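PDB 5DXN: trehalose-6-phosphate phosphatase from Neosartorya fumigata, which belongs to the trehalose-phosphatase family of the HAD superfamily and binds a magnesium ion. Local coordinates for residues F23-D28 with L213-D218; H89-R94 with P185-K190. All coordinates share one frame; numbering follows the deposited sequence.

Contact 1 of 2, residues F23-D28 with L213-D218. With MG (magnesium ion), chain B.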
loop_
_atom_site.group_PDB
_atom_site.type_symbol
_atom_site.label_atom_id
_atom_site.label_comp_id
_atom_site.label_asym_id
_atom_site.label_seq_id
_atom_site.Cartn_x
_atom_site.Cartn_y
_atom_site.Cartn_z
ATOM N N PHE A 23 5.871 5.355 -9.940
ATOM C CA PHE A 23 6.577 4.499 -8.980
ATOM C C PHE A 23 5.784 4.396 -7.699
ATOM O O PHE A 23 5.434 5.423 -7.110
ATOM C CB PHE A 23 7.964 5.065 -8.657
ATOM C CG PHE A 23 8.918 5.038 -9.820
ATOM C CD1 PHE A 23 9.800 3.985 -9.970
ATOM C CD2 PHE A 23 8.907 6.055 -10.766
ATOM C CE1 PHE A 23 10.683 3.946 -11.045
ATOM C CE2 PHE A 23 9.772 6.021 -11.854
ATOM C CZ PHE A 23 10.666 4.971 -11.989
ATOM N N MET A 24 5.538 3.177 -7.235
ATOM C CA MET A 24 4.848 2.996 -5.955
ATOM C C MET A 24 5.697 2.083 -5.083
ATOM O O MET A 24 5.852 0.889 -5.369
ATOM C CB MET A 24 3.435 2.438 -6.186
ATOM C CG MET A 24 2.582 3.372 -7.004
ATOM S SD MET A 24 0.904 2.820 -7.330
ATOM C CE MET A 24 1.181 1.553 -8.550
ATOM N N PHE A 25 6.301 2.659 -4.049
ATOM C CA PHE A 25 7.259 1.948 -3.218
ATOM C C PHE A 25 6.715 1.748 -1.823
ATOM O O PHE A 25 6.426 2.735 -1.150
ATOM C CB PHE A 25 8.566 2.731 -3.055
ATOM C CG PHE A 25 9.316 2.987 -4.328
ATOM C CD1 PHE A 25 9.418 2.033 -5.304
ATOM C CD2 PHE A 25 9.947 4.189 -4.517
ATOM C CE1 PHE A 25 10.144 2.300 -6.485
ATOM C CE2 PHE A 25 10.674 4.456 -5.674
ATOM C CZ PHE A 25 10.775 3.513 -6.644
ATOM N N ASP A 26 6.613 0.503 -1.379
ATOM C CA ASP A 26 6.549 0.225 0.057
ATOM C C ASP A 26 7.863 0.693 0.693
ATOM O O ASP A 26 8.892 0.738 0.011
ATOM C CB ASP A 26 6.329 -1.276 0.306
ATOM C CG ASP A 26 6.401 -1.641 1.774
ATOM O OD1 ASP A 26 5.694 -1.004 2.565
ATOM O OD2 ASP A 26 7.176 -2.555 2.122
ATOM N N TYR A 27 7.834 1.057 1.979
ATOM C CA TYR A 27 9.057 1.463 2.663
ATOM C C TYR A 27 9.759 0.308 3.376
ATOM O O TYR A 27 10.764 -0.201 2.903
ATOM C CB TYR A 27 8.770 2.570 3.672
ATOM C CG TYR A 27 10.038 3.022 4.339
ATOM C CD1 TYR A 27 11.012 3.681 3.610
ATOM C CD2 TYR A 27 10.277 2.761 5.676
ATOM C CE1 TYR A 27 12.199 4.094 4.206
ATOM C CE2 TYR A 27 11.456 3.170 6.283
ATOM C CZ TYR A 27 12.405 3.834 5.545
ATOM O OH TYR A 27 13.570 4.234 6.150
ATOM N N ASP A 28 9.208 -0.134 4.504
ATOM C CA ASP A 28 9.893 -1.139 5.311
ATOM C C ASP A 28 10.046 -2.486 4.615
ATOM O O ASP A 28 9.058 -3.061 4.147
ATOM C CB ASP A 28 9.151 -1.330 6.635
ATOM C CG ASP A 28 9.403 -0.187 7.604
ATOM O OD1 ASP A 28 10.554 -0.068 8.082
ATOM O OD2 ASP A 28 8.457 0.594 7.875
ATOM N N LEU A 213 6.326 0.985 -11.830
ATOM C CA LEU A 213 7.142 0.093 -11.008
ATOM C C LEU A 213 6.563 0.072 -9.615
ATOM O O LEU A 213 6.443 1.116 -8.958
ATOM C CB LEU A 213 8.615 0.546 -10.980
ATOM C CG LEU A 213 9.544 -0.233 -10.043
ATOM C CD1 LEU A 213 9.562 -1.770 -10.414
ATOM C CD2 LEU A 213 10.955 0.343 -10.057
ATOM N N CYS A 214 6.191 -1.115 -9.170
ATOM C CA CYS A 214 5.491 -1.252 -7.903
ATOM C C CYS A 214 6.244 -2.301 -7.096
ATOM O O CYS A 214 6.411 -3.426 -7.567
ATOM C CB CYS A 214 4.045 -1.643 -8.166
ATOM S SG CYS A 214 3.136 -1.957 -6.657
ATOM N N LEU A 215 6.723 -1.919 -5.912
ATOM C CA LEU A 215 7.639 -2.736 -5.117
ATOM C C LEU A 215 7.144 -2.945 -3.694
ATOM O O LEU A 215 6.746 -1.988 -3.042
ATOM C CB LEU A 215 9.027 -2.077 -5.056
ATOM C CG LEU A 215 9.918 -2.176 -6.288
ATOM C CD1 LEU A 215 10.838 -0.989 -6.391
ATOM C CD2 LEU A 215 10.782 -3.401 -6.153
ATOM N N GLY A 216 7.181 -4.184 -3.203
ATOM C CA GLY A 216 6.879 -4.413 -1.796
ATOM C C GLY A 216 7.358 -5.784 -1.362
ATOM O O GLY A 216 7.696 -6.604 -2.207
ATOM N N ASP A 217 7.338 -6.056 -0.056
ATOM C CA ASP A 217 8.014 -7.229 0.479
ATOM C C ASP A 217 7.118 -8.215 1.232
ATOM O O ASP A 217 7.558 -9.325 1.511
ATOM C CB ASP A 217 9.153 -6.791 1.424
ATOM C CG ASP A 217 8.638 -6.137 2.708
ATOM O OD1 ASP A 217 7.875 -5.153 2.625
ATOM O OD2 ASP A 217 8.981 -6.610 3.818
ATOM N N ASP A 218 5.889 -7.835 1.575
ATOM C CA ASP A 218 5.061 -8.759 2.371
ATOM C C ASP A 218 3.619 -8.888 1.872
ATOM O O ASP A 218 3.261 -8.386 0.815
ATOM C CB ASP A 218 5.091 -8.366 3.869
ATOM C CG ASP A 218 4.295 -7.104 4.199
ATOM O OD1 ASP A 218 3.383 -6.704 3.448
ATOM O OD2 ASP A 218 4.576 -6.501 5.261
HETATM MG MG MG B . 7.157 -3.644 3.777
HETATM O O HOH W 1 6.344 -2.216 5.046
HETATM O O HOH W 2 7.430 -4.996 5.373
HETATM O O HOH W 3 5.284 -4.335 3.395
#
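The magnesium site of a HAD-type phosphatase is built here at the ends of two neighbouring parallel strands, where D26, D28 and D217 meet on one ion. Strands 21-26 and 211-216 run almost exactly parallel in the short segments compared, 4.8 Å between axes at closest approach. Three nearly straight backbone hydrogen bonds join them: M24 N to L213 O (2.8 Å), L215 N back to M24 O, and D26 N to L215 O. The last of these fixes the backbone of D26 just where the chain turns to the metal.

On one face of the sheet F23, F25, L213 and L215 pack together. L213 CD2 comes to the edge of the F23 ring, 3.7 Å from CE1 of F23, and also lies at the edge of the F25 ring. L215 runs alongside F25, its CD1 3.4 Å from CE1 of F25. M24 and C214 occupy the other face, the latter reaching helix 219-229.

At the strand ends, D26 holds CG anti to its backbone N (chi1 174°), which carries OD2 to the magnesium at 2.0 Å. D217 brings OD1 to the same distance from the ion, and the two carboxylate planes are only 8° apart. D28 contributes its main-chain O, while its carboxylate turns away to a salt bridge with R68. Three waters bring the ligands to six; one donates to D26 OD1 and another to D217 OD2 and D218 OD2. T30 donates to D26 OD2 as a second-shell partner. Oxygens 2.7 Å apart, D26 OD2 and D217 OD1, are tolerated because both bind the cation. D26, D28 and T30 are consistent with the DxDx(T/V) motif; D217 joins from the next strand, as in the HAD fold, whose acidic metal ligands gather at C-terminal strand ends.

Contact 2 of 2, residues H89-R94 with P185-K190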
loop_
_atom_site.group_PDB
_atom_site.type_symbol
_atom_site.label_atom_id
_atom_site.label_comp_id
_atom_site.label_asym_id
_atom_site.label_seq_id
_atom_site.Cartn_x
_atom_site.Cartn_y
_atom_site.Cartn_z
ATOM N N HIS A 89 -1.047 3.828 6.760
ATOM C CA HIS A 89 -1.757 2.812 5.978
ATOM C C HIS A 89 -2.746 3.373 4.964
ATOM O O HIS A 89 -3.485 2.624 4.328
ATOM C CB HIS A 89 -2.444 1.811 6.918
ATOM C CG HIS A 89 -1.474 0.993 7.713
ATOM N ND1 HIS A 89 -1.217 1.231 9.046
ATOM C CD2 HIS A 89 -0.657 -0.021 7.348
ATOM C CE1 HIS A 89 -0.300 0.380 9.474
ATOM N NE2 HIS A 89 0.052 -0.394 8.464
ATOM N N GLY A 90 -2.700 4.680 4.757
ATOM C CA GLY A 90 -3.520 5.328 3.756
ATOM C C GLY A 90 -4.366 6.413 4.397
ATOM O O GLY A 90 -5.214 7.030 3.759
ATOM N N CYS A 91 -4.117 6.636 5.680
ATOM C CA CYS A 91 -4.887 7.603 6.459
ATOM C C CYS A 91 -4.417 9.050 6.317
ATOM O O CYS A 91 -5.174 9.970 6.597
ATOM C CB CYS A 91 -4.851 7.208 7.928
ATOM S SG CYS A 91 -5.848 5.751 8.251
ATOM N N PHE A 92 -3.170 9.240 5.895
ATOM C CA PHE A 92 -2.613 10.569 5.691
ATOM C C PHE A 92 -1.849 10.557 4.377
ATOM O O PHE A 92 -1.036 9.662 4.151
ATOM C CB PHE A 92 -1.683 10.976 6.835
ATOM C CG PHE A 92 -2.392 11.214 8.132
ATOM C CD1 PHE A 92 -2.854 12.484 8.459
ATOM C CD2 PHE A 92 -2.597 10.176 9.020
ATOM C CE1 PHE A 92 -3.520 12.710 9.655
ATOM C CE2 PHE A 92 -3.260 10.398 10.221
ATOM C CZ PHE A 92 -3.719 11.669 10.532
ATOM N N ILE A 93 -2.142 11.535 3.529
ATOM C CA ILE A 93 -1.551 11.645 2.200
ATOM C C ILE A 93 -0.958 13.025 1.969
ATOM O O ILE A 93 -1.573 14.042 2.302
ATOM C CB ILE A 93 -2.594 11.403 1.092
ATOM C CG1 ILE A 93 -3.295 10.058 1.288
ATOM C CG2 ILE A 93 -1.942 11.533 -0.300
ATOM C CD1 ILE A 93 -2.840 9.031 0.346
ATOM N N ARG A 94 0.223 13.067 1.367
ATOM C CA ARG A 94 0.748 14.337 0.873
ATOM C C ARG A 94 1.026 14.194 -0.626
ATOM O O ARG A 94 1.914 13.436 -1.006
ATOM C CB ARG A 94 2.003 14.740 1.623
ATOM C CG ARG A 94 2.423 16.178 1.303
ATOM C CD ARG A 94 3.902 16.443 1.517
ATOM N NE ARG A 94 4.806 15.720 0.603
ATOM C CZ ARG A 94 6.127 15.899 0.631
ATOM N NH1 ARG A 94 6.621 16.760 1.520
ATOM N NH2 ARG A 94 6.953 15.228 -0.190
ATOM N N PRO A 185 -12.026 1.182 6.382
ATOM C CA PRO A 185 -12.441 1.693 5.073
ATOM C C PRO A 185 -11.539 1.117 3.996
ATOM O O PRO A 185 -10.425 0.722 4.311
ATOM C CB PRO A 185 -12.247 3.207 5.192
ATOM C CG PRO A 185 -12.171 3.477 6.654
ATOM C CD PRO A 185 -11.595 2.261 7.285
ATOM N N THR A 186 -12.024 1.049 2.767
ATOM C CA THR A 186 -11.236 0.448 1.707
ATOM C C THR A 186 -9.963 1.260 1.464
ATOM O O THR A 186 -8.971 0.719 0.957
ATOM C CB THR A 186 -12.043 0.321 0.403
ATOM O OG1 THR A 186 -12.677 1.568 0.104
ATOM C CG2 THR A 186 -13.106 -0.748 0.535
ATOM N N PHE A 187 -9.959 2.538 1.839
ATOM C CA PHE A 187 -8.807 3.373 1.491
ATOM C C PHE A 187 -7.537 3.057 2.280
ATOM O O PHE A 187 -6.476 3.612 1.987
ATOM C CB PHE A 187 -9.145 4.880 1.597
ATOM C CG PHE A 187 -9.474 5.388 2.993
ATOM C CD1 PHE A 187 -8.505 5.460 3.983
ATOM C CD2 PHE A 187 -10.741 5.877 3.274
ATOM C CE1 PHE A 187 -8.803 5.960 5.242
ATOM C CE2 PHE A 187 -11.048 6.378 4.535
ATOM C CZ PHE A 187 -10.079 6.415 5.517
ATOM N N VAL A 188 -7.615 2.166 3.261
ATOM C CA VAL A 188 -6.424 1.774 4.009
ATOM C C VAL A 188 -5.752 0.550 3.371
ATOM O O VAL A 188 -4.686 0.096 3.800
ATOM C CB VAL A 188 -6.753 1.478 5.479
ATOM C CG1 VAL A 188 -7.763 2.491 5.997
ATOM C CG2 VAL A 188 -7.300 0.100 5.615
ATOM N N ASN A 189 -6.381 0.034 2.326
ATOM C CA ASN A 189 -5.876 -1.133 1.615
ATOM C C ASN A 189 -4.885 -0.684 0.547
ATOM O O ASN A 189 -5.202 0.201 -0.234
ATOM C CB ASN A 189 -7.038 -1.904 0.997
ATOM C CG ASN A 189 -6.591 -3.137 0.245
ATOM O OD1 ASN A 189 -6.107 -3.048 -0.889
ATOM N ND2 ASN A 189 -6.773 -4.305 0.858
ATOM N N LYS A 190 -3.688 -1.270 0.533
ATOM C CA LYS A 190 -2.664 -0.857 -0.432
ATOM C C LYS A 190 -3.100 -1.062 -1.876
ATOM O O LYS A 190 -2.669 -0.314 -2.774
ATOM C CB LYS A 190 -1.345 -1.605 -0.198
ATOM C CG LYS A 190 -0.376 -0.897 0.709
ATOM C CD LYS A 190 1.003 -1.550 0.653
ATOM C CE LYS A 190 1.627 -1.633 2.037
ATOM N NZ LYS A 190 3.069 -2.054 2.009
HETATM O O HOH W 4 -5.662 5.906 1.162
#
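With CG set between its backbone N and carbonyl carbon (chi1 65°), F187 swings its ring toward G90 and C91, while V188, with CG1 anti to its carbonyl carbon (chi1 -40°), sends that methyl toward the sulfur of C91. The F187 ring meets G90 O obliquely, CD1 lying 3.7 Å from that oxygen, and receives C91 SG at its edge, near the ring plane, 4.2 Å from CE1. P185 CB, from the same segment, lies over one face of the ring, 3.4 Å above its plane and displaced toward the rim.

No direct hydrogen bond spans the two segments. A water instead donates to both G90 O (2.9 Å) and F187 O, bridging two carbonyls that could not bond to each other. A second backbone approach is a CA-H...O contact from V188 CA to H89 O at 3.1 Å. The 3-10 turn 186-188 thus comes up against G90, which is nearest V188 in the backbone.

Beyond the turn, N189 caps the start of helix 190-199: its OD1 accepts from F192 N, and its ND2 is held by D223. In the other segment C91 and F92 together sit opposite A87, a classic beta bulge leading into strand 92-94. The contact therefore docks the turn between strand 180-185 and an N-capped helix against the bulged lead-in, residues 89-91, to strand 92-94 of the mixed sheet.

How the contacts relate
The centres of contacts 1 and 2 lie about 15 Å apart, and both reach the eight-stranded mixed sheet: contact 1 on its adjacent interior strands 21-26 and 211-216, contact 2 at the loop 89-91 that runs into strand 92-94, next to the outermost strand 101-103. Along the chain the order is 23-28, 89-94, 185-190, 213-218, so contact 2 is nested inside the loop that contact 1 closes. Strand 180-185, the last along the chain of the four-stranded antiparallel sheet, delivers the chain to contact 2. The turn that follows brings K190 back to the metal-binding end of the mixed sheet, where its NZ meets D26 OD1 at 2.9 Å, a salt bridge tying this return to the magnesium site.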